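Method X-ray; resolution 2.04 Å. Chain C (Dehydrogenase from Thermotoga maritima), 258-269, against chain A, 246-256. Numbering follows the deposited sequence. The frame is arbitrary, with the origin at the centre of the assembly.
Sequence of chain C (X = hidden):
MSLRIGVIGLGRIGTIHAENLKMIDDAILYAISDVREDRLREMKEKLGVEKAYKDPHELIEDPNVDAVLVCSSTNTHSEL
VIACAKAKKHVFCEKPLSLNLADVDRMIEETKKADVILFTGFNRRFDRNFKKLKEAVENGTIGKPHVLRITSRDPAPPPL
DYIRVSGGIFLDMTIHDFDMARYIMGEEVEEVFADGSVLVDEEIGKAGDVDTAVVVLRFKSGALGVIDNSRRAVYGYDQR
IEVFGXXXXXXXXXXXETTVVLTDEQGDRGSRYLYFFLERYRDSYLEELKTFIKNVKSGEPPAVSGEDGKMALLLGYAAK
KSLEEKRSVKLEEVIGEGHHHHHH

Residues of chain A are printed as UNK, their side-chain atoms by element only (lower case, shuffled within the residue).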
ATOM      1  N   THR C 258     -12.339  -1.776  -5.763  1.00 20.76           N
ATOM      2  CA  THR C 258     -11.607  -1.727  -7.022  1.00 20.71           C
ATOM      3  C   THR C 258     -10.118  -1.575  -6.648  1.00 20.84           C
ATOM      4  O   THR C 258      -9.793  -1.343  -5.480  1.00 19.52           O
ATOM      5  CB  THR C 258     -12.175  -0.488  -7.704  1.00 21.84           C
ATOM      6  OG1 THR C 258     -13.081  -0.806  -8.770  1.00 27.27           O
ATOM      7  CG2 THR C 258     -11.263   0.548  -7.911  1.00 14.53           C
ATOM      8  N   THR C 259      -9.220  -1.752  -7.618  1.00 20.36           N
ATOM      9  CA  THR C 259      -7.793  -1.488  -7.417  1.00 20.13           C
ATOM     10  C   THR C 259      -7.377  -0.101  -7.922  1.00 18.96           C
ATOM     11  O   THR C 259      -6.188   0.190  -8.074  1.00 18.17           O
ATOM     12  CB  THR C 259      -6.918  -2.573  -8.128  1.00 19.54           C
ATOM     13  OG1 THR C 259      -7.139  -2.503  -9.546  1.00 22.41           O
ATOM     14  CG2 THR C 259      -7.292  -3.940  -7.651  1.00 19.83           C
ATOM     15  N   VAL C 260      -8.352   0.762  -8.177  1.00 18.45           N
ATOM     16  CA  VAL C 260      -8.053   2.046  -8.749  1.00 17.62           C
ATOM     17  C   VAL C 260      -7.643   3.046  -7.650  1.00 18.86           C
ATOM     18  O   VAL C 260      -8.169   2.998  -6.526  1.00 19.05           O
ATOM     19  CB  VAL C 260      -9.272   2.580  -9.508  1.00 18.77           C
ATOM     20  CG1 VAL C 260      -9.005   3.985 -10.085  1.00 15.14           C
ATOM     21  CG2 VAL C 260      -9.707   1.577 -10.621  1.00 19.67           C
ATOM     22  N   VAL C 261      -6.656   3.877  -7.963  1.00 18.44           N
ATOM     23  CA  VAL C 261      -6.145   4.894  -7.065  1.00 18.92           C
ATOM     24  C   VAL C 261      -6.108   6.212  -7.871  1.00 20.04           C
ATOM     25  O   VAL C 261      -5.516   6.310  -8.958  1.00 19.48           O
ATOM     26  CB  VAL C 261      -4.719   4.558  -6.571  1.00 19.25           C
ATOM     27  CG1 VAL C 261      -4.075   5.783  -5.782  1.00 17.58           C
ATOM     28  CG2 VAL C 261      -4.724   3.275  -5.689  1.00 16.43           C
ATOM     29  N   LEU C 262      -6.725   7.227  -7.308  1.00 19.26           N
ATOM     30  CA  LEU C 262      -6.733   8.549  -7.893  1.00 19.66           C
ATOM     31  C   LEU C 262      -5.737   9.450  -7.110  1.00 20.07           C
ATOM     32  O   LEU C 262      -5.795   9.535  -5.867  1.00 19.66           O
ATOM     33  CB  LEU C 262      -8.155   9.102  -7.797  1.00 19.76           C
ATOM     34  CG  LEU C 262      -8.331  10.598  -8.212  1.00 22.42           C
ATOM     35  CD1 LEU C 262      -7.980  10.861  -9.694  1.00 23.08           C
ATOM     36  CD2 LEU C 262      -9.778  11.079  -7.878  1.00 20.33           C
ATOM     37  N   THR C 263      -4.846  10.135  -7.815  1.00 20.16           N
ATOM     38  CA  THR C 263      -3.873  11.041  -7.154  1.00 20.87           C
ATOM     39  C   THR C 263      -4.127  12.504  -7.529  1.00 22.78           C
ATOM     40  O   THR C 263      -4.121  12.879  -8.730  1.00 22.52           O
ATOM     41  CB  THR C 263      -2.429  10.646  -7.522  1.00 21.17           C
ATOM     42  OG1 THR C 263      -2.254   9.232  -7.308  1.00 22.01           O
ATOM     43  CG2 THR C 263      -1.343  11.425  -6.701  1.00 19.06           C
ATOM     44  N   ASP C 264      -4.339  13.354  -6.521  1.00 23.96           N
ATOM     45  CA  ASP C 264      -4.383  14.793  -6.784  1.00 24.93           C
ATOM     46  C   ASP C 264      -3.461  15.581  -5.845  1.00 24.90           C
ATOM     47  O   ASP C 264      -2.527  15.014  -5.250  1.00 25.58           O
ATOM     48  CB  ASP C 264      -5.814  15.318  -6.765  1.00 25.84           C
ATOM     49  CG  ASP C 264      -6.485  15.191  -5.375  1.00 27.34           C
ATOM     50  OD1 ASP C 264      -5.776  15.035  -4.353  1.00 27.80           O
ATOM     51  OD2 ASP C 264      -7.732  15.219  -5.328  1.00 29.29           O
ATOM     52  N   GLU C 265      -3.698  16.883  -5.722  1.00 24.85           N
ATOM     53  CA  GLU C 265      -2.846  17.725  -4.886  1.00 25.41           C
ATOM     54  C   GLU C 265      -2.769  17.252  -3.444  1.00 25.56           C
ATOM     55  O   GLU C 265      -1.778  17.501  -2.790  1.00 25.59           O
ATOM     56  CB  GLU C 265      -3.306  19.197  -4.896  1.00 26.96           C
ATOM     57  CG  GLU C 265      -3.141  19.898  -6.225  1.00 29.50           C
ATOM     58  CD  GLU C 265      -4.411  19.890  -7.051  1.00 37.33           C
ATOM     59  OE1 GLU C 265      -5.264  18.961  -6.894  1.00 39.12           O
ATOM     60  OE2 GLU C 265      -4.559  20.827  -7.876  1.00 42.45           O
ATOM     61  N   GLN C 266      -3.806  16.600  -2.933  1.00 25.11           N
ATOM     62  CA  GLN C 266      -3.753  16.111  -1.540  1.00 25.80           C
ATOM     63  C   GLN C 266      -3.107  14.733  -1.369  1.00 24.49           C
ATOM     64  O   GLN C 266      -2.882  14.284  -0.228  1.00 24.15           O
ATOM     65  CB  GLN C 266      -5.143  16.080  -0.915  1.00 26.69           C
ATOM     66  CG  GLN C 266      -5.765  17.489  -0.695  1.00 33.06           C
ATOM     67  CD  GLN C 266      -7.215  17.373  -0.256  1.00 42.61           C
ATOM     68  OE1 GLN C 266      -7.772  16.268  -0.228  1.00 49.30           O
ATOM     69  NE2 GLN C 266      -7.838  18.500   0.074  1.00 45.19           N
ATOM     70  N   GLY C 267      -2.795  14.073  -2.488  1.00 22.87           N
ATOM     71  CA  GLY C 267      -2.225  12.715  -2.408  1.00 22.10           C
ATOM     72  C   GLY C 267      -3.118  11.662  -3.024  1.00 22.16           C
ATOM     73  O   GLY C 267      -4.074  11.999  -3.741  1.00 22.47           O
ATOM     74  N   ASP C 268      -2.807  10.394  -2.745  1.00 20.60           N
ATOM     75  CA  ASP C 268      -3.527   9.275  -3.286  1.00 20.22           C
ATOM     76  C   ASP C 268      -4.859   9.056  -2.574  1.00 20.49           C
ATOM     77  O   ASP C 268      -4.950   9.225  -1.351  1.00 18.35           O
ATOM     78  CB  ASP C 268      -2.724   7.983  -3.115  1.00 19.55           C
ATOM     79  CG  ASP C 268      -1.432   7.975  -3.905  1.00 21.18           C
ATOM     80  OD1 ASP C 268      -1.366   8.544  -5.010  1.00 21.87           O
ATOM     81  OD2 ASP C 268      -0.464   7.367  -3.404  1.00 24.72           O
ATOM     82  N   ARG C 269      -5.866   8.666  -3.357  1.00 19.96           N
ATOM     83  CA  ARG C 269      -7.161   8.250  -2.841  1.00 21.77           C
ATOM     84  C   ARG C 269      -7.530   6.893  -3.436  1.00 21.32           C
ATOM     85  O   ARG C 269      -7.560   6.755  -4.666  1.00 21.25           O
ATOM     86  CB  ARG C 269      -8.191   9.279  -3.272  1.00 22.56           C
ATOM     87  CG  ARG C 269      -7.836  10.608  -2.665  1.00 27.45           C
ATOM     88  CD  ARG C 269      -9.087  11.428  -2.517  1.00 36.29           C
ATOM     89  NE  ARG C 269      -9.210  12.339  -3.626  1.00 39.82           N
ATOM     90  CZ  ARG C 269     -10.325  12.998  -3.906  1.00 44.79           C
ATOM     91  NH1 ARG C 269     -10.348  13.830  -4.941  1.00 42.69           N
ATOM     92  NH2 ARG C 269     -11.414  12.817  -3.144  1.00 44.39           N
TER
ATOM     93  N   UNK A 246      -4.027  16.947 -16.819  1.00 22.99           N
ATOM     94  CA  UNK A 246      -3.823  18.289 -16.263  1.00 23.46           C
ATOM     95  C   UNK A 246      -4.267  18.429 -14.790  1.00 23.62           C
ATOM     96  O   UNK A 246      -3.843  19.368 -14.089  1.00 24.26           O
ATOM     97  o   UNK A 246      -5.914  19.113 -17.090  1.00 23.96           O
ATOM     98  c   UNK A 246      -4.524  19.348 -17.146  1.00 22.45           C
ATOM     99  N   UNK A 247      -5.088  17.503 -14.289  1.00 23.71           N
ATOM    100  CA  UNK A 247      -5.562  17.620 -12.909  1.00 22.92           C
ATOM    101  C   UNK A 247      -5.194  16.453 -12.001  1.00 22.55           C
ATOM    102  O   UNK A 247      -5.650  16.372 -10.848  1.00 22.30           O
ATOM    103  c   UNK A 247      -7.071  17.842 -12.867  1.00 24.18           C
ATOM    104  c   UNK A 247      -8.990  19.299 -13.450  1.00 33.63           C
ATOM    105  n   UNK A 247     -11.021  20.413 -14.230  1.00 39.10           N
ATOM    106  c   UNK A 247      -7.495  19.142 -13.565  1.00 27.32           C
ATOM    107  c   UNK A 247      -9.543  20.309 -14.452  1.00 37.52           C
ATOM    108  N   UNK A 248      -4.363  15.540 -12.483  1.00 21.66           N
ATOM    109  CA  UNK A 248      -3.908  14.515 -11.577  1.00 21.72           C
ATOM    110  C   UNK A 248      -3.545  13.210 -12.287  1.00 20.86           C
ATOM    111  O   UNK A 248      -3.342  13.174 -13.510  1.00 20.77           O
ATOM    112  N   UNK A 249      -3.509  12.141 -11.515  1.00 18.61           N
ATOM    113  CA  UNK A 249      -3.115  10.865 -12.074  1.00 19.64           C
ATOM    114  C   UNK A 249      -4.071   9.783 -11.618  1.00 18.96           C
ATOM    115  O   UNK A 249      -4.595   9.822 -10.498  1.00 19.60           O
ATOM    116  c   UNK A 249       0.617   7.911  -9.155  1.00 24.35           C
ATOM    117  c   UNK A 249       0.203   8.819 -11.428  1.00 17.01           C
ATOM    118  n   UNK A 249       1.884   8.357  -9.159  1.00 21.60           N
ATOM    119  n   UNK A 249      -0.184   8.129 -10.191  1.00 19.66           N
ATOM    120  c   UNK A 249      -1.685  10.524 -11.625  1.00 19.42           C
ATOM    121  c   UNK A 249      -1.107   9.200 -12.205  1.00 19.61           C
ATOM    122  n   UNK A 249       0.128   7.270  -8.094  1.00 22.06           N
ATOM    123  N   UNK A 250      -4.301   8.791 -12.462  1.00 18.69           N
ATOM    124  CA  UNK A 250      -5.173   7.698 -12.055  1.00 17.55           C
ATOM    125  C   UNK A 250      -4.541   6.363 -12.458  1.00 18.20           C
ATOM    126  O   UNK A 250      -3.938   6.263 -13.502  1.00 17.52           O
ATOM    127  c   UNK A 250      -7.532   6.814 -11.871  1.00 18.49           C
ATOM    128  c   UNK A 250      -6.608   7.834 -12.589  1.00 17.59           C
ATOM    129  c   UNK A 250      -8.999   7.159 -11.934  1.00 22.67           C
ATOM    130  c   UNK A 250      -6.662   7.716 -14.117  1.00 15.75           C
ATOM    131  N   UNK A 251      -4.718   5.327 -11.644  1.00 18.90           N
ATOM    132  CA  UNK A 251      -3.955   4.097 -11.879  1.00 19.46           C
ATOM    133  C   UNK A 251      -4.859   2.928 -11.509  1.00 19.78           C
ATOM    134  O   UNK A 251      -5.646   3.049 -10.565  1.00 18.41           O
ATOM    135  c   UNK A 251      -0.650   1.053 -11.164  1.00 27.27           C
ATOM    136  c   UNK A 251      -1.593   1.232  -8.948  1.00 31.59           C
ATOM    137  c   UNK A 251      -1.295   2.231 -11.502  1.00 29.43           C
ATOM    138  c   UNK A 251      -2.095   2.917 -10.587  1.00 24.75           C
ATOM    139  c   UNK A 251      -2.720   4.203 -10.964  1.00 21.58           C
ATOM    140  c   UNK A 251      -0.787   0.551  -9.890  1.00 28.54           C
ATOM    141  c   UNK A 251      -2.234   2.424  -9.312  1.00 29.95           C
ATOM    142  N   UNK A 252      -4.799   1.824 -12.264  1.00 19.52           N
ATOM    143  CA  UNK A 252      -5.505   0.589 -11.855  1.00 18.47           C
ATOM    144  C   UNK A 252      -4.403  -0.478 -11.666  1.00 19.38           C
ATOM    145  O   UNK A 252      -3.621  -0.719 -12.583  1.00 19.30           O
ATOM    146  c   UNK A 252      -6.519   0.166 -12.936  1.00 18.06           C
ATOM    147  N   UNK A 253      -4.331  -1.083 -10.476  1.00 18.77           N
ATOM    148  CA  UNK A 253      -3.320  -2.088 -10.159  1.00 19.99           C
ATOM    149  C   UNK A 253      -3.817  -3.529 -10.450  1.00 19.52           C
ATOM    150  O   UNK A 253      -5.005  -3.780 -10.751  1.00 18.60           O
ATOM    151  c   UNK A 253      -2.864  -1.914  -8.690  1.00 21.02           C
ATOM    152  c   UNK A 253      -1.483  -2.566  -8.389  1.00 25.69           C
ATOM    153  o   UNK A 253      -1.116  -2.619  -7.192  1.00 29.62           O
ATOM    154  o   UNK A 253      -0.758  -3.001  -9.315  1.00 20.84           O
ATOM    155  N   UNK A 254      -2.880  -4.477 -10.436  1.00 19.18           N
ATOM    156  CA  UNK A 254      -3.215  -5.871 -10.384  1.00 18.55           C
ATOM    157  C   UNK A 254      -4.016  -6.280  -9.147  1.00 19.05           C
ATOM    158  O   UNK A 254      -3.995  -5.612  -8.128  1.00 17.91           O
ATOM    159  c   UNK A 254      -1.930  -6.718 -10.486  1.00 17.63           C
ATOM    160  n   UNK A 254      -0.057  -5.820 -11.737  1.00 15.16           N
ATOM    161  c   UNK A 254      -1.225  -6.470 -11.786  1.00 17.89           C
ATOM    162  o   UNK A 254      -1.793  -6.732 -12.832  1.00 17.85           O
ATOM    163  N   UNK A 255      -4.711  -7.410  -9.277  1.00 19.93           N
ATOM    164  CA  UNK A 255      -5.446  -8.022  -8.185  1.00 20.38           C
ATOM    165  C   UNK A 255      -4.544  -9.089  -7.529  1.00 21.55           C
ATOM    166  O   UNK A 255      -3.803  -9.803  -8.225  1.00 21.47           O
ATOM    167  c   UNK A 255      -7.682  -7.478  -9.323  1.00 19.21           C
ATOM    168  c   UNK A 255      -7.459  -9.485  -7.752  1.00 18.98           C
ATOM    169  c   UNK A 255      -6.748  -8.616  -8.757  1.00 20.19           C
ATOM    170  N   UNK A 256      -4.583  -9.182  -6.195  1.00 21.75           N
ATOM    171  CA  UNK A 256      -3.845 -10.217  -5.508  1.00 22.99           C
ATOM    172  C   UNK A 256      -4.855 -11.261  -5.021  1.00 22.15           C
ATOM    173  O   UNK A 256      -6.050 -10.987  -4.864  1.00 20.12           O
ATOM    174  c   UNK A 256      -3.078  -9.709  -4.253  1.00 23.86           C
ATOM    175  n   UNK A 256       0.285  -5.096  -5.926  1.00 30.74           N
ATOM    176  c   UNK A 256      -2.329  -8.367  -4.313  1.00 28.43           C
ATOM    177  c   UNK A 256      -0.583  -6.094  -5.964  1.00 34.57           C
ATOM    178  n   UNK A 256      -0.364  -7.208  -5.270  1.00 34.41           N
ATOM    179  c   UNK A 256      -1.223  -8.399  -5.298  1.00 32.49           C
ATOM    180  n   UNK A 256      -1.672  -5.987  -6.705  1.00 37.06           N
TER
HETATM  181  O   HOH W   1      -6.379  18.464  -9.252  1.00 37.05           O
HETATM  182  O   HOH W   2      -2.727   7.449  -9.083  1.00 19.74           O
HETATM  183  O   HOH W   3       1.156   5.620  -5.735  1.00 40.35           O

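Position 246 of chain A carries one carbon and then one oxygen, far from this stretch of chain C. That is a serine, A:Ser246. Its side chain is hydrogen-bonded elsewhere in the structure.

Position 247 has four carbons in a row ending in nitrogen, and the end of this chain leads away from chain C. The pattern is that of lysine. Water 1 donates to A:Lys247 O (2.7 Å) and to C:Glu265 OE1 (2.7 Å).

Position 248 has no side-chain atoms; its CA lies 3.3 Å from C:Thr263 O. It is glycine. A CB on A:Gly248 would sit about 2.4 Å from C:Thr263 O, a clash, and the backbone angles alone also call for glycine.

Position 249 shows three carbons, a nitrogen, and a carbon carrying two more nitrogens. C:Thr263 CB lies over one face of this end group, and C:Asp268 is near it. This is arginine. A:Arg249 NH2 is 3.7 Å from C:Asp268 OD1, a long salt bridge; the oxygen lies well out of the guanidinium plane, so charge alone acts. C:Thr263 OG1 donates to C:Asp268 OD1 (2.6 Å). Water 2 accepts from A:Arg249 NE (2.9 Å) and donates to C:Thr263 OG1 (2.6 Å) and C:Val261 O (3.0 Å). Water 3 accepts from A:Arg249 NH2 (3.1 Å) and gives a weak bond to C:Asp268 OD2 (3.3 Å).

Position 250 has four carbons, forked at the first, with one arm two carbons long. They pack on C:Val260 and C:Leu262. This is isoleucine. A:Ile250 CG1 is 3.7 Å from C:Val260 CG1, and A:Ile250 CB lies 4.4 Å from C:Leu262 CD1.

Position 251 has one carbon and then a six-carbon ring without oxygen, with C:Val261 CB at the ring edge. It is phenylalanine. C:Val261 CB is 4.3 Å from A:Phe251 CD2.

Position 252 has a single carbon, CB, 4.2 Å from C:Val260 CG2. It is alanine, A:Ala252.

Position 253 has two carbons, the second carrying two oxygens that lead away from chain C; its CB is 4.1 Å from C:Thr259 CB. It is aspartate. A:Asp253 O accepts from C:Thr259 OG1 (2.8 Å).

Position 254 has two carbons, the second carrying one oxygen and one nitrogen; its CB points away from chain C. This is asparagine. A:Asn254 N gives a weak bond to A:Asp253 OD1 (2.8 Å).

Position 255 has one carbon bearing two others, which reach C:Thr259. It is valine. A:Val255 CG2 is 3.9 Å from C:Thr259 CG2.

Position 256 has three carbons, a nitrogen, and a carbon carrying two more nitrogens; it does not touch this stretch of chain C. It is arginine. A:Arg256 NH2 forms a salt bridge with A:Asp253 OD2 (3.1 Å).

The contact is an antiparallel strand pairing between two copies of one protein. Hydrogen bonds run from C:Thr263 N to A:Arg249 O (2.7 Å), A:Arg249 N to C:Thr263 O (2.9 Å), C:Val261 N to A:Phe251 O (2.9 Å) and A:Phe251 N to C:Val261 O (3.0 Å). A:Asp253 N to C:Thr259 O (3.3 Å) extends the ladder. The non-hydrogen-bonded pairs, C:Leu262 with A:Ile250 and C:Val260 with A:Ala252, put their side chains on one apolar face. The other face carries C:Val261, C:Thr263, A:Arg249 and A:Phe251, where water and charge add to the grip.

Chain A 246-256: SKGRIFADNVR
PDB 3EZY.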